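PDB 6KVR: fatty acid amide hydrolase from Candida albicans, which probably hydrolyses monocarboxylic acid amides to the carboxylate and ammonium, as a serine hydrolase of the amidase signature family. Local coordinates for residues 345-350 with 464-469; 351-356 with 526-531; 357-362 with 541-546. All coordinates share one frame; numbering follows the deposited sequence.

Overall arrangement
All three contacts are largely buried and lie on the same side of the molecule, but they differ in depth and chemistry. Interaction 1 joins two parallel strands by backbone hydrogen bonds, and interaction 3 lays the start of helix 357-372 on the same sheet through hydrocarbon contacts alone; their centres are about 7 Å apart, and strands 462-466 and 540-546 are neighbours. Interaction 2 sits further from the centre of the chain, about 21 Å, where the loop between strand 343-346 and helix 357-372 meets helix 522-529 through an Asn-Arg hydrogen-bond cluster that includes a loop carbonyl, with apolar and CH-pi contacts beside it. Residues 345-362 thus run through all three, from strand to loop to helix.

Interaction 1 (345-350 with 464-469); sequences AIIRDD and LSPTYN
Backbone hydrogen bonding sets the register here, between the parallel strands 343-346 and 462-466. Leu464 N donates to Ala345 O at 2.8 Å, and Leu464 O in turn accepts from Ile347 N at 2.8 Å. Both bonds are almost straight (N-H...O 171° and 173°), and each donor also lies nearly along the C=O axis. Leu464 is therefore gripped at both its N and its O by the two residues that flank Ile346, the signature of a parallel bridge. A weaker CA-H...O contact, Ile346 CA to Leu464 O at 3.5 Å, adds to the second of these bonds at the same oxygen.

Apolar packing follows from this register. Ile346 and Leu464 point the same way on one face of the sheet, where Val367 and Val366 of helix 357-372 cover them. The bend in Ile346 (chi2 -65°) carries its CD1 against Leu464 CB at 3.8 Å, while Leu464 runs CG anti to its backbone N. One residue on, the CB atoms of Ile347 and Ser465 approach to 3.7 Å; the small serine suits this spot, since Trp487 of helix 482-490 also packs on both residues.

Proline chemistry ends the pairing. The next bond in the pattern would need an N-H at Pro466, which has none, and instead its CD lies 3.3 Å from Ile347 O. The chains diverge beyond this point. The side chain of Ser465 is about 11 Å from Gly256, a predicted substrate-binding residue. Parallel strands flanked by helices are characteristic of the mixed alpha/beta/alpha core of amidase signature enzymes.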
ATOM      1  N   ALA A 345      -1.504  23.034 -13.053  1.00 30.70           N
ATOM      2  CA  ALA A 345      -2.915  23.304 -12.831  1.00 26.16           C
ATOM      3  C   ALA A 345      -3.092  24.072 -11.525  1.00 31.15           C
ATOM      4  O   ALA A 345      -2.450  23.764 -10.514  1.00 30.30           O
ATOM      5  CB  ALA A 345      -3.714  21.999 -12.807  1.00 29.61           C
ATOM      6  N   ILE A 346      -3.948  25.091 -11.552  1.00 30.58           N
ATOM      7  CA  ILE A 346      -4.102  26.020 -10.438  1.00 27.55           C
ATOM      8  C   ILE A 346      -5.472  25.813  -9.819  1.00 30.41           C
ATOM      9  O   ILE A 346      -6.485  25.814 -10.526  1.00 31.89           O
ATOM     10  CB  ILE A 346      -3.932  27.485 -10.883  1.00 33.61           C
ATOM     11  CG1 ILE A 346      -2.693  27.633 -11.773  1.00 35.25           C
ATOM     12  CG2 ILE A 346      -3.830  28.415  -9.659  1.00 28.98           C
ATOM     13  CD1 ILE A 346      -1.385  27.333 -11.053  1.00 32.27           C
ATOM     14  N   ILE A 347      -5.505  25.653  -8.500  1.00 27.89           N
ATOM     15  CA  ILE A 347      -6.755  25.657  -7.750  1.00 30.08           C
ATOM     16  C   ILE A 347      -6.852  27.017  -7.075  1.00 31.93           C
ATOM     17  O   ILE A 347      -6.103  27.306  -6.133  1.00 32.37           O
ATOM     18  CB  ILE A 347      -6.819  24.501  -6.739  1.00 27.46           C
ATOM     19  CG1 ILE A 347      -6.937  23.159  -7.476  1.00 26.93           C
ATOM     20  CG2 ILE A 347      -7.995  24.672  -5.769  1.00 27.42           C
ATOM     21  CD1 ILE A 347      -6.942  21.938  -6.550  1.00 27.17           C
ATOM     22  N   ARG A 348      -7.748  27.876  -7.572  1.00 29.15           N
ATOM     23  CA  ARG A 348      -7.998  29.164  -6.928  1.00 31.92           C
ATOM     24  C   ARG A 348      -9.003  29.071  -5.793  1.00 33.65           C
ATOM     25  O   ARG A 348      -9.030  29.960  -4.930  1.00 31.10           O
ATOM     26  CB  ARG A 348      -8.523  30.191  -7.940  1.00 33.87           C
ATOM     27  CG  ARG A 348      -7.759  30.249  -9.234  1.00 35.71           C
ATOM     28  CD  ARG A 348      -6.755  31.349  -9.176  1.00 40.35           C
ATOM     29  NE  ARG A 348      -6.067  31.554 -10.444  1.00 41.46           N
ATOM     30  CZ  ARG A 348      -5.312  32.613 -10.693  1.00 42.42           C
ATOM     31  NH1 ARG A 348      -5.166  33.577  -9.797  1.00 35.28           N
ATOM     32  NH2 ARG A 348      -4.677  32.701 -11.860  1.00 36.65           N
ATOM     33  N   ASP A 349      -9.831  28.025  -5.792  1.00 31.81           N
ATOM     34  CA  ASP A 349     -10.943  27.852  -4.867  1.00 33.28           C
ATOM     35  C   ASP A 349     -11.350  26.388  -4.960  1.00 32.54           C
ATOM     36  O   ASP A 349     -11.678  25.908  -6.051  1.00 33.62           O
ATOM     37  CB  ASP A 349     -12.098  28.804  -5.230  1.00 31.20           C
ATOM     38  CG  ASP A 349     -13.275  28.752  -4.244  1.00 37.41           C
ATOM     39  OD1 ASP A 349     -13.889  27.680  -4.024  1.00 33.98           O
ATOM     40  OD2 ASP A 349     -13.591  29.817  -3.673  1.00 42.46           O
ATOM     41  N   ASP A 350     -11.303  25.657  -3.846  1.00 28.31           N
ATOM     42  CA  ASP A 350     -11.597  24.232  -3.910  1.00 30.62           C
ATOM     43  C   ASP A 350     -13.088  23.937  -4.037  1.00 35.17           C
ATOM     44  O   ASP A 350     -13.467  22.764  -4.002  1.00 31.00           O
ATOM     45  CB  ASP A 350     -11.014  23.510  -2.692  1.00 30.27           C
ATOM     46  CG  ASP A 350     -11.763  23.809  -1.397  1.00 30.53           C
ATOM     47  OD1 ASP A 350     -12.474  24.838  -1.309  1.00 28.03           O
ATOM     48  OD2 ASP A 350     -11.622  22.998  -0.459  1.00 29.20           O
ATOM     49  N   LEU A 464      -1.107  23.373  -8.132  1.00 28.90           N
ATOM     50  CA  LEU A 464      -0.773  24.444  -7.203  1.00 24.82           C
ATOM     51  C   LEU A 464      -2.068  24.909  -6.558  1.00 28.61           C
ATOM     52  O   LEU A 464      -3.071  25.109  -7.256  1.00 26.44           O
ATOM     53  CB  LEU A 464      -0.082  25.602  -7.918  1.00 27.49           C
ATOM     54  CG  LEU A 464       0.299  26.846  -7.103  1.00 32.01           C
ATOM     55  CD1 LEU A 464       1.292  26.496  -6.012  1.00 29.06           C
ATOM     56  CD2 LEU A 464       0.881  27.945  -8.004  1.00 30.70           C
ATOM     57  N   SER A 465      -2.060  25.064  -5.237  1.00 24.02           N
ATOM     58  CA  SER A 465      -3.307  25.312  -4.530  1.00 28.67           C
ATOM     59  C   SER A 465      -2.991  25.955  -3.182  1.00 24.90           C
ATOM     60  O   SER A 465      -1.853  25.872  -2.705  1.00 24.56           O
ATOM     61  CB  SER A 465      -4.091  24.003  -4.336  1.00 28.58           C
ATOM     62  OG  SER A 465      -3.430  23.197  -3.379  1.00 27.15           O
ATOM     63  N   PRO A 466      -3.983  26.586  -2.539  1.00 24.98           N
ATOM     64  CA  PRO A 466      -3.785  27.087  -1.175  1.00 24.79           C
ATOM     65  C   PRO A 466      -3.532  25.942  -0.207  1.00 23.14           C
ATOM     66  O   PRO A 466      -3.815  24.779  -0.495  1.00 23.26           O
ATOM     67  CB  PRO A 466      -5.113  27.795  -0.852  1.00 25.27           C
ATOM     68  CG  PRO A 466      -5.813  27.977  -2.200  1.00 26.10           C
ATOM     69  CD  PRO A 466      -5.366  26.805  -3.005  1.00 23.38           C
ATOM     70  N   THR A 467      -2.986  26.287   0.962  1.00 22.92           N
ATOM     71  CA  THR A 467      -2.812  25.322   2.043  1.00 23.95           C
ATOM     72  C   THR A 467      -3.960  25.345   3.026  1.00 25.74           C
ATOM     73  O   THR A 467      -4.176  24.353   3.735  1.00 22.97           O
ATOM     74  CB  THR A 467      -1.511  25.586   2.808  1.00 21.77           C
ATOM     75  OG1 THR A 467      -0.441  25.738   1.869  1.00 26.94           O
ATOM     76  CG2 THR A 467      -1.172  24.396   3.718  1.00 23.53           C
ATOM     77  N   TYR A 468      -4.708  26.441   3.053  1.00 25.45           N
ATOM     78  CA  TYR A 468      -5.714  26.753   4.058  1.00 23.48           C
ATOM     79  C   TYR A 468      -6.446  27.976   3.506  1.00 25.31           C
ATOM     80  O   TYR A 468      -5.917  28.668   2.637  1.00 25.34           O
ATOM     81  CB  TYR A 468      -5.050  26.996   5.430  1.00 21.69           C
ATOM     82  CG  TYR A 468      -5.963  27.490   6.543  1.00 23.50           C
ATOM     83  CD1 TYR A 468      -7.117  26.804   6.858  1.00 24.58           C
ATOM     84  CD2 TYR A 468      -5.670  28.649   7.270  1.00 23.17           C
ATOM     85  CE1 TYR A 468      -7.965  27.248   7.850  1.00 23.33           C
ATOM     86  CE2 TYR A 468      -6.518  29.103   8.282  1.00 24.33           C
ATOM     87  CZ  TYR A 468      -7.669  28.379   8.564  1.00 23.80           C
ATOM     88  OH  TYR A 468      -8.556  28.776   9.549  1.00 27.84           O
ATOM     89  N   ASN A 469      -7.675  28.220   3.965  1.00 22.98           N
ATOM     90  CA  ASN A 469      -8.433  29.357   3.435  1.00 22.32           C
ATOM     91  C   ASN A 469      -8.019  30.681   4.058  1.00 26.75           C
ATOM     92  O   ASN A 469      -8.752  31.674   3.979  1.00 26.78           O
ATOM     93  CB  ASN A 469      -9.932  29.140   3.647  1.00 26.58           C
ATOM     94  CG  ASN A 469     -10.247  28.713   5.073  1.00 28.35           C
ATOM     95  OD1 ASN A 469     -10.435  27.531   5.350  1.00 30.22           O
ATOM     96  ND2 ASN A 469     -10.238  29.669   5.991  1.00 23.20           N
TER

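Interaction 2 (351-356 with 526-531); sequences GLVRVS and LENENY
Asn528 of helix 522-529 and Arg354 of the loop make a reciprocal polar pair at the heart of this contact. Asn528 ND2 donates to the backbone Arg354 O at 3.0 Å, in a nearly straight bond with the acceptor in the amide plane. Its other branch, OD1, accepts from Arg354 NE at 2.9 Å and also from Arg354 NH2 at 3.1 Å. The guanidinium thus grips one oxygen side-on, with OD1 close to its own plane, whereas the donors stand above the plane of the Asn528 amide; the two flat groups are turned 42° apart. Arg354 runs extended from the backbone (CG anti to N, chi1 172°) and then bends at chi3 (61°), which turns its NE/NH2 edge to OD1. Asparagine suits this buried spot because one short side chain carries a donor for the loop carbonyl and an acceptor for the guanidinium. Three bonds fix the amide's rotation, and the cation may polarise its carbonyl.

Beside this pair, Val353 CG1 rests on Glu527 CB at 4.1 Å. Further along, Ser356 CB sits over one face of the Tyr531 ring, 4.2 Å from its centroid, in a CH-pi contact.

A second shell holds these groups in place. Glu527 bends at chi2, so that its carboxylate leads away from Val353 to Asn469 ND2 and to the backbone N atoms of Tyr479 and Asn480. Glu524 accepts from Arg354 N, Asn470 bonds Ser356 OG, and Asp508 O bonds Tyr531 OH. Asp350 OD1 accepts from Leu352 N, an Asx turn at the loop entry.

Ser356 occupies the N-cap position of helix 357-372 without a side-chain capping bond. Residues 351-356 are the strand-to-helix loop of a beta-alpha-beta crossover (strand 343-346, helix 357-372, parallel strand 376-379), docked on the last turn of helix 522-529 and on Tyr531 just beyond it.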
ATOM      1  N   GLY A 351     -13.930  24.957  -4.202  1.00 29.90           N
ATOM      2  CA  GLY A 351     -15.354  24.747  -4.330  1.00 28.08           C
ATOM      3  C   GLY A 351     -16.085  24.596  -3.013  1.00 31.15           C
ATOM      4  O   GLY A 351     -17.315  24.468  -3.018  1.00 32.91           O
ATOM      5  N   LEU A 352     -15.372  24.601  -1.887  1.00 27.96           N
ATOM      6  CA  LEU A 352     -15.969  24.476  -0.564  1.00 28.19           C
ATOM      7  C   LEU A 352     -15.858  25.749   0.260  1.00 27.25           C
ATOM      8  O   LEU A 352     -16.870  26.251   0.754  1.00 27.89           O
ATOM      9  CB  LEU A 352     -15.322  23.311   0.203  1.00 24.74           C
ATOM     10  CG  LEU A 352     -15.329  22.005  -0.587  1.00 30.31           C
ATOM     11  CD1 LEU A 352     -14.713  20.887   0.214  1.00 29.93           C
ATOM     12  CD2 LEU A 352     -16.755  21.652  -1.008  1.00 28.58           C
ATOM     13  N   VAL A 353     -14.647  26.280   0.434  1.00 25.66           N
ATOM     14  CA  VAL A 353     -14.413  27.431   1.294  1.00 24.83           C
ATOM     15  C   VAL A 353     -13.536  28.429   0.543  1.00 26.80           C
ATOM     16  O   VAL A 353     -12.375  28.136   0.226  1.00 24.61           O
ATOM     17  CB  VAL A 353     -13.771  27.034   2.638  1.00 26.62           C
ATOM     18  CG1 VAL A 353     -13.557  28.269   3.517  1.00 17.69           C
ATOM     19  CG2 VAL A 353     -14.640  25.997   3.383  1.00 24.50           C
ATOM     20  N   ARG A 354     -14.087  29.615   0.296  1.00 28.57           N
ATOM     21  CA  ARG A 354     -13.357  30.709  -0.325  1.00 27.74           C
ATOM     22  C   ARG A 354     -12.148  31.099   0.521  1.00 28.80           C
ATOM     23  O   ARG A 354     -12.204  31.088   1.754  1.00 24.37           O
ATOM     24  CB  ARG A 354     -14.313  31.897  -0.503  1.00 30.16           C
ATOM     25  CG  ARG A 354     -13.680  33.206  -0.961  1.00 31.50           C
ATOM     26  CD  ARG A 354     -14.700  34.341  -0.967  1.00 29.63           C
ATOM     27  NE  ARG A 354     -15.250  34.609   0.358  1.00 33.10           N
ATOM     28  CZ  ARG A 354     -15.950  35.695   0.671  1.00 37.12           C
ATOM     29  NH1 ARG A 354     -16.178  36.649  -0.221  1.00 34.15           N
ATOM     30  NH2 ARG A 354     -16.430  35.830   1.906  1.00 27.56           N
ATOM     31  N   VAL A 355     -11.038  31.435  -0.147  1.00 25.35           N
ATOM     32  CA  VAL A 355      -9.820  31.815   0.557  1.00 26.34           C
ATOM     33  C   VAL A 355      -9.869  33.310   0.839  1.00 30.54           C
ATOM     34  O   VAL A 355     -10.605  34.063   0.193  1.00 27.76           O
ATOM     35  CB  VAL A 355      -8.529  31.430  -0.216  1.00 27.35           C
ATOM     36  CG1 VAL A 355      -8.484  29.934  -0.482  1.00 25.51           C
ATOM     37  CG2 VAL A 355      -8.400  32.209  -1.531  1.00 27.08           C
ATOM     38  N   SER A 356      -9.088  33.732   1.837  1.00 26.66           N
ATOM     39  CA  SER A 356      -9.046  35.112   2.291  1.00 26.46           C
ATOM     40  C   SER A 356      -8.092  35.933   1.424  1.00 27.56           C
ATOM     41  O   SER A 356      -7.297  35.377   0.665  1.00 26.98           O
ATOM     42  CB  SER A 356      -8.632  35.146   3.760  1.00 25.53           C
ATOM     43  OG  SER A 356      -7.228  35.011   3.881  1.00 30.93           O
ATOM     44  N   LEU A 526     -18.377  30.432   8.960  1.00 27.18           N
ATOM     45  CA  LEU A 526     -17.545  30.398  10.156  1.00 27.80           C
ATOM     46  C   LEU A 526     -16.107  30.822   9.842  1.00 27.32           C
ATOM     47  O   LEU A 526     -15.561  31.742  10.468  1.00 28.24           O
ATOM     48  CB  LEU A 526     -17.593  28.992  10.755  1.00 25.59           C
ATOM     49  CG  LEU A 526     -16.730  28.668  11.971  1.00 29.42           C
ATOM     50  CD1 LEU A 526     -16.911  29.695  13.095  1.00 28.25           C
ATOM     51  CD2 LEU A 526     -17.062  27.261  12.454  1.00 26.87           C
ATOM     52  N   GLU A 527     -15.503  30.197   8.834  1.00 23.86           N
ATOM     53  CA  GLU A 527     -14.109  30.486   8.507  1.00 27.03           C
ATOM     54  C   GLU A 527     -13.935  31.908   7.971  1.00 25.08           C
ATOM     55  O   GLU A 527     -13.042  32.638   8.415  1.00 27.16           O
ATOM     56  CB  GLU A 527     -13.592  29.464   7.491  1.00 20.14           C
ATOM     57  CG  GLU A 527     -13.290  28.094   8.083  1.00 27.49           C
ATOM     58  CD  GLU A 527     -11.931  28.028   8.808  1.00 30.79           C
ATOM     59  OE1 GLU A 527     -11.118  28.986   8.709  1.00 29.24           O
ATOM     60  OE2 GLU A 527     -11.672  26.999   9.473  1.00 28.49           O
ATOM     61  N   ASN A 528     -14.758  32.313   6.990  1.00 24.63           N
ATOM     62  CA  ASN A 528     -14.544  33.606   6.339  1.00 27.15           C
ATOM     63  C   ASN A 528     -14.839  34.777   7.274  1.00 28.45           C
ATOM     64  O   ASN A 528     -14.188  35.825   7.174  1.00 25.56           O
ATOM     65  CB  ASN A 528     -15.411  33.744   5.087  1.00 30.27           C
ATOM     66  CG  ASN A 528     -14.834  33.030   3.860  1.00 32.31           C
ATOM     67  OD1 ASN A 528     -15.434  33.071   2.788  1.00 29.12           O
ATOM     68  ND2 ASN A 528     -13.693  32.355   4.019  1.00 32.62           N
ATOM     69  N   GLU A 529     -15.812  34.638   8.179  1.00 28.16           N
ATOM     70  CA  GLU A 529     -16.124  35.773   9.044  1.00 29.01           C
ATOM     71  C   GLU A 529     -15.074  35.981  10.130  1.00 29.83           C
ATOM     72  O   GLU A 529     -15.092  37.020  10.790  1.00 29.29           O
ATOM     73  CB  GLU A 529     -17.530  35.613   9.638  1.00 31.68           C
ATOM     74  CG  GLU A 529     -18.627  36.023   8.633  1.00 32.58           C
ATOM     75  CD  GLU A 529     -20.063  35.883   9.150  1.00 46.04           C
ATOM     76  OE1 GLU A 529     -20.302  35.268  10.226  1.00 43.51           O
ATOM     77  OE2 GLU A 529     -20.972  36.393   8.450  1.00 49.63           O
ATOM     78  N   ASN A 530     -14.128  35.054  10.289  1.00 31.06           N
ATOM     79  CA  ASN A 530     -13.002  35.270  11.191  1.00 30.14           C
ATOM     80  C   ASN A 530     -11.901  36.131  10.582  1.00 29.81           C
ATOM     81  O   ASN A 530     -11.027  36.596  11.318  1.00 30.07           O
ATOM     82  CB  ASN A 530     -12.391  33.934  11.609  1.00 32.51           C
ATOM     83  CG  ASN A 530     -13.178  33.265  12.699  1.00 31.58           C
ATOM     84  OD1 ASN A 530     -13.972  33.909  13.367  1.00 32.87           O
ATOM     85  ND2 ASN A 530     -12.995  31.968  12.863  1.00 29.69           N
ATOM     86  N   TYR A 531     -11.884  36.336   9.266  1.00 29.57           N
ATOM     87  CA  TYR A 531     -10.778  37.094   8.703  1.00 31.51           C
ATOM     88  C   TYR A 531     -10.932  38.574   9.042  1.00 32.94           C
ATOM     89  O   TYR A 531     -11.985  39.169   8.814  1.00 31.82           O
ATOM     90  CB  TYR A 531     -10.662  36.910   7.186  1.00 27.52           C
ATOM     91  CG  TYR A 531      -9.474  37.708   6.677  1.00 30.53           C
ATOM     92  CD1 TYR A 531      -8.173  37.273   6.922  1.00 32.77           C
ATOM     93  CD2 TYR A 531      -9.645  38.950   6.055  1.00 31.41           C
ATOM     94  CE1 TYR A 531      -7.073  38.024   6.526  1.00 31.31           C
ATOM     95  CE2 TYR A 531      -8.545  39.709   5.653  1.00 29.11           C
ATOM     96  CZ  TYR A 531      -7.269  39.238   5.893  1.00 28.94           C
ATOM     97  OH  TYR A 531      -6.180  39.955   5.495  1.00 25.96           O
TER

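Interaction 3 (357-362 with 541-546)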
ATOM      1  N   PRO A 357      -8.144  37.265   1.529  1.00 27.41           N
ATOM      2  CA  PRO A 357      -7.405  38.132   0.589  1.00 31.21           C
ATOM      3  C   PRO A 357      -5.915  37.838   0.506  1.00 30.88           C
ATOM      4  O   PRO A 357      -5.374  37.822  -0.610  1.00 31.42           O
ATOM      5  CB  PRO A 357      -7.674  39.541   1.135  1.00 29.93           C
ATOM      6  CG  PRO A 357      -9.089  39.425   1.641  1.00 33.83           C
ATOM      7  CD  PRO A 357      -9.164  38.040   2.270  1.00 28.80           C
ATOM      8  N   PRO A 358      -5.193  37.627   1.621  1.00 31.17           N
ATOM      9  CA  PRO A 358      -3.749  37.354   1.461  1.00 27.45           C
ATOM     10  C   PRO A 358      -3.457  36.102   0.649  1.00 28.09           C
ATOM     11  O   PRO A 358      -2.519  36.111  -0.158  1.00 30.42           O
ATOM     12  CB  PRO A 358      -3.238  37.240   2.902  1.00 28.89           C
ATOM     13  CG  PRO A 358      -4.435  36.943   3.712  1.00 29.26           C
ATOM     14  CD  PRO A 358      -5.570  37.668   3.046  1.00 32.44           C
ATOM     15  N   ILE A 359      -4.250  35.038   0.815  1.00 26.30           N
ATOM     16  CA  ILE A 359      -4.028  33.815   0.037  1.00 28.49           C
ATOM     17  C   ILE A 359      -4.350  34.051  -1.434  1.00 28.20           C
ATOM     18  O   ILE A 359      -3.613  33.610  -2.327  1.00 30.24           O
ATOM     19  CB  ILE A 359      -4.856  32.637   0.596  1.00 25.00           C
ATOM     20  CG1 ILE A 359      -4.691  32.496   2.119  1.00 26.16           C
ATOM     21  CG2 ILE A 359      -4.439  31.346  -0.076  1.00 27.92           C
ATOM     22  CD1 ILE A 359      -3.258  32.261   2.568  1.00 22.87           C
ATOM     23  N   ARG A 360      -5.466  34.724  -1.710  1.00 25.88           N
ATOM     24  CA  ARG A 360      -5.807  35.032  -3.089  1.00 28.76           C
ATOM     25  C   ARG A 360      -4.694  35.834  -3.755  1.00 30.77           C
ATOM     26  O   ARG A 360      -4.262  35.509  -4.869  1.00 29.80           O
ATOM     27  CB  ARG A 360      -7.132  35.786  -3.149  1.00 30.70           C
ATOM     28  CG  ARG A 360      -7.570  36.148  -4.582  1.00 38.69           C
ATOM     29  CD  ARG A 360      -8.957  36.776  -4.599  1.00 34.01           C
ATOM     30  NE  ARG A 360      -9.009  37.943  -3.728  1.00 39.45           N
ATOM     31  CZ  ARG A 360     -10.132  38.512  -3.321  1.00 35.94           C
ATOM     32  NH1 ARG A 360     -11.310  38.043  -3.692  1.00 35.61           N
ATOM     33  NH2 ARG A 360     -10.069  39.584  -2.532  1.00 40.30           N
ATOM     34  N   ARG A 361      -4.190  36.866  -3.069  1.00 30.11           N
ATOM     35  CA  ARG A 361      -3.161  37.716  -3.662  1.00 30.15           C
ATOM     36  C   ARG A 361      -1.882  36.929  -3.921  1.00 33.11           C
ATOM     37  O   ARG A 361      -1.324  36.977  -5.024  1.00 35.18           O
ATOM     38  CB  ARG A 361      -2.876  38.923  -2.763  1.00 32.63           C
ATOM     39  CG  ARG A 361      -1.746  39.814  -3.272  1.00 37.46           C
ATOM     40  CD  ARG A 361      -1.622  41.140  -2.518  1.00 34.12           C
ATOM     41  NE  ARG A 361      -1.356  40.956  -1.100  1.00 32.65           N
ATOM     42  CZ  ARG A 361      -0.148  40.822  -0.569  1.00 35.85           C
ATOM     43  NH1 ARG A 361       0.943  40.868  -1.312  1.00 32.53           N
ATOM     44  NH2 ARG A 361      -0.035  40.628   0.745  1.00 32.65           N
ATOM     45  N   ALA A 362      -1.408  36.181  -2.916  1.00 29.96           N
ATOM     46  CA  ALA A 362      -0.157  35.444  -3.080  1.00 31.09           C
ATOM     47  C   ALA A 362      -0.270  34.380  -4.173  1.00 33.63           C
ATOM     48  O   ALA A 362       0.654  34.203  -4.979  1.00 30.19           O
ATOM     49  CB  ALA A 362       0.260  34.821  -1.751  1.00 29.89           C
ATOM     50  N   VAL A 541       2.582  33.546   3.802  1.00 25.36           N
ATOM     51  CA  VAL A 541       1.704  32.762   2.938  1.00 25.14           C
ATOM     52  C   VAL A 541       2.513  31.621   2.344  1.00 29.78           C
ATOM     53  O   VAL A 541       3.481  31.855   1.608  1.00 32.49           O
ATOM     54  CB  VAL A 541       1.078  33.587   1.807  1.00 26.75           C
ATOM     55  CG1 VAL A 541       0.256  32.648   0.941  1.00 27.03           C
ATOM     56  CG2 VAL A 541       0.202  34.687   2.348  1.00 29.53           C
ATOM     57  N   GLY A 542       2.116  30.394   2.642  1.00 24.15           N
ATOM     58  CA  GLY A 542       2.700  29.219   2.009  1.00 27.82           C
ATOM     59  C   GLY A 542       1.654  28.509   1.175  1.00 26.11           C
ATOM     60  O   GLY A 542       0.481  28.469   1.552  1.00 28.51           O
ATOM     61  N   LEU A 543       2.084  27.946   0.051  1.00 23.70           N
ATOM     62  CA  LEU A 543       1.184  27.294  -0.891  1.00 22.05           C
ATOM     63  C   LEU A 543       1.607  25.842  -1.092  1.00 23.82           C
ATOM     64  O   LEU A 543       2.722  25.449  -0.735  1.00 29.16           O
ATOM     65  CB  LEU A 543       1.176  28.038  -2.236  1.00 28.22           C
ATOM     66  CG  LEU A 543       0.692  29.491  -2.314  1.00 27.68           C
ATOM     67  CD1 LEU A 543       0.932  30.036  -3.720  1.00 21.74           C
ATOM     68  CD2 LEU A 543      -0.790  29.634  -1.935  1.00 23.13           C
ATOM     69  N   GLN A 544       0.727  25.048  -1.705  1.00 22.73           N
ATOM     70  CA  GLN A 544       0.967  23.626  -1.909  1.00 26.82           C
ATOM     71  C   GLN A 544       1.236  23.304  -3.374  1.00 24.00           C
ATOM     72  O   GLN A 544       0.532  23.784  -4.270  1.00 28.24           O
ATOM     73  CB  GLN A 544      -0.218  22.788  -1.437  1.00 21.46           C
ATOM     74  CG  GLN A 544      -0.431  22.854   0.044  1.00 26.63           C
ATOM     75  CD  GLN A 544      -1.499  21.878   0.470  1.00 28.25           C
ATOM     76  OE1 GLN A 544      -1.206  20.892   1.141  1.00 27.63           O
ATOM     77  NE2 GLN A 544      -2.738  22.122   0.046  1.00 21.60           N
ATOM     78  N   LEU A 545       2.234  22.454  -3.596  1.00 22.01           N
ATOM     79  CA  LEU A 545       2.538  21.867  -4.899  1.00 23.36           C
ATOM     80  C   LEU A 545       2.408  20.345  -4.796  1.00 22.87           C
ATOM     81  O   LEU A 545       3.198  19.691  -4.106  1.00 23.85           O
ATOM     82  CB  LEU A 545       3.936  22.283  -5.348  1.00 23.03           C
ATOM     83  CG  LEU A 545       4.297  22.084  -6.823  1.00 28.92           C
ATOM     84  CD1 LEU A 545       3.714  23.175  -7.716  1.00 24.07           C
ATOM     85  CD2 LEU A 545       5.808  22.060  -6.926  1.00 29.13           C
ATOM     86  N   SER A 546       1.414  19.781  -5.476  1.00 23.77           N
ATOM     87  CA  SER A 546       1.141  18.348  -5.448  1.00 26.46           C
ATOM     88  C   SER A 546       1.513  17.687  -6.774  1.00 30.66           C
ATOM     89  O   SER A 546       1.189  18.206  -7.846  1.00 29.06           O
ATOM     90  CB  SER A 546      -0.337  18.082  -5.167  1.00 24.87           C
ATOM     91  OG  SER A 546      -0.761  18.815  -4.043  1.00 27.39           O
TER
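Val541 turns CG1 anti to its backbone N (chi1 177°), which directs that methyl between two residues one turn apart on helix 357-372. From the helix, Ile359 answers with a bend at chi2 (-59°): its CB starts off across the line between the segments, but CD1 is brought round to 3.9 Å from Val541 CG1. Ala362 CB closes on the same methyl at 3.5 Å, tighter than ordinary van der Waals contact. The short side chain of Ala362 lets the helix come this close to the strand, and the beta-branched valine offers it a compact, rigid surface. Val541 CG2 faces the first turn, 4.3 Å from Pro358 CB; proline suits this turn because its nitrogen need not donate a helical bond.

Two residues further along the strand, Leu543 again points toward the helix, and its CD2 touches Ile359 CG2 loosely, at 4.4 Å. Strand alternation puts Val541 and Leu543 on the helix side, with Gly542 between them. The local axes cross at -61°, with a closest approach of 8.9 Å.

Around this patch the apolar layer continues: Pro466 packs on Ile359 and Leu464 on Leu543, both from the neighbouring strand 462-466. The polar side of the helix takes different partners, with Arg360 in a salt bridge to Asp514 and Arg361 to Asp508.

No hydrogen bond joins the two segments, and all five touching residues are buried. The helix is therefore held against the sheet here by complementary hydrocarbon shape and exclusion of water, with Val541 as the side chain on which Pro358, Ile359 and Ala362 converge.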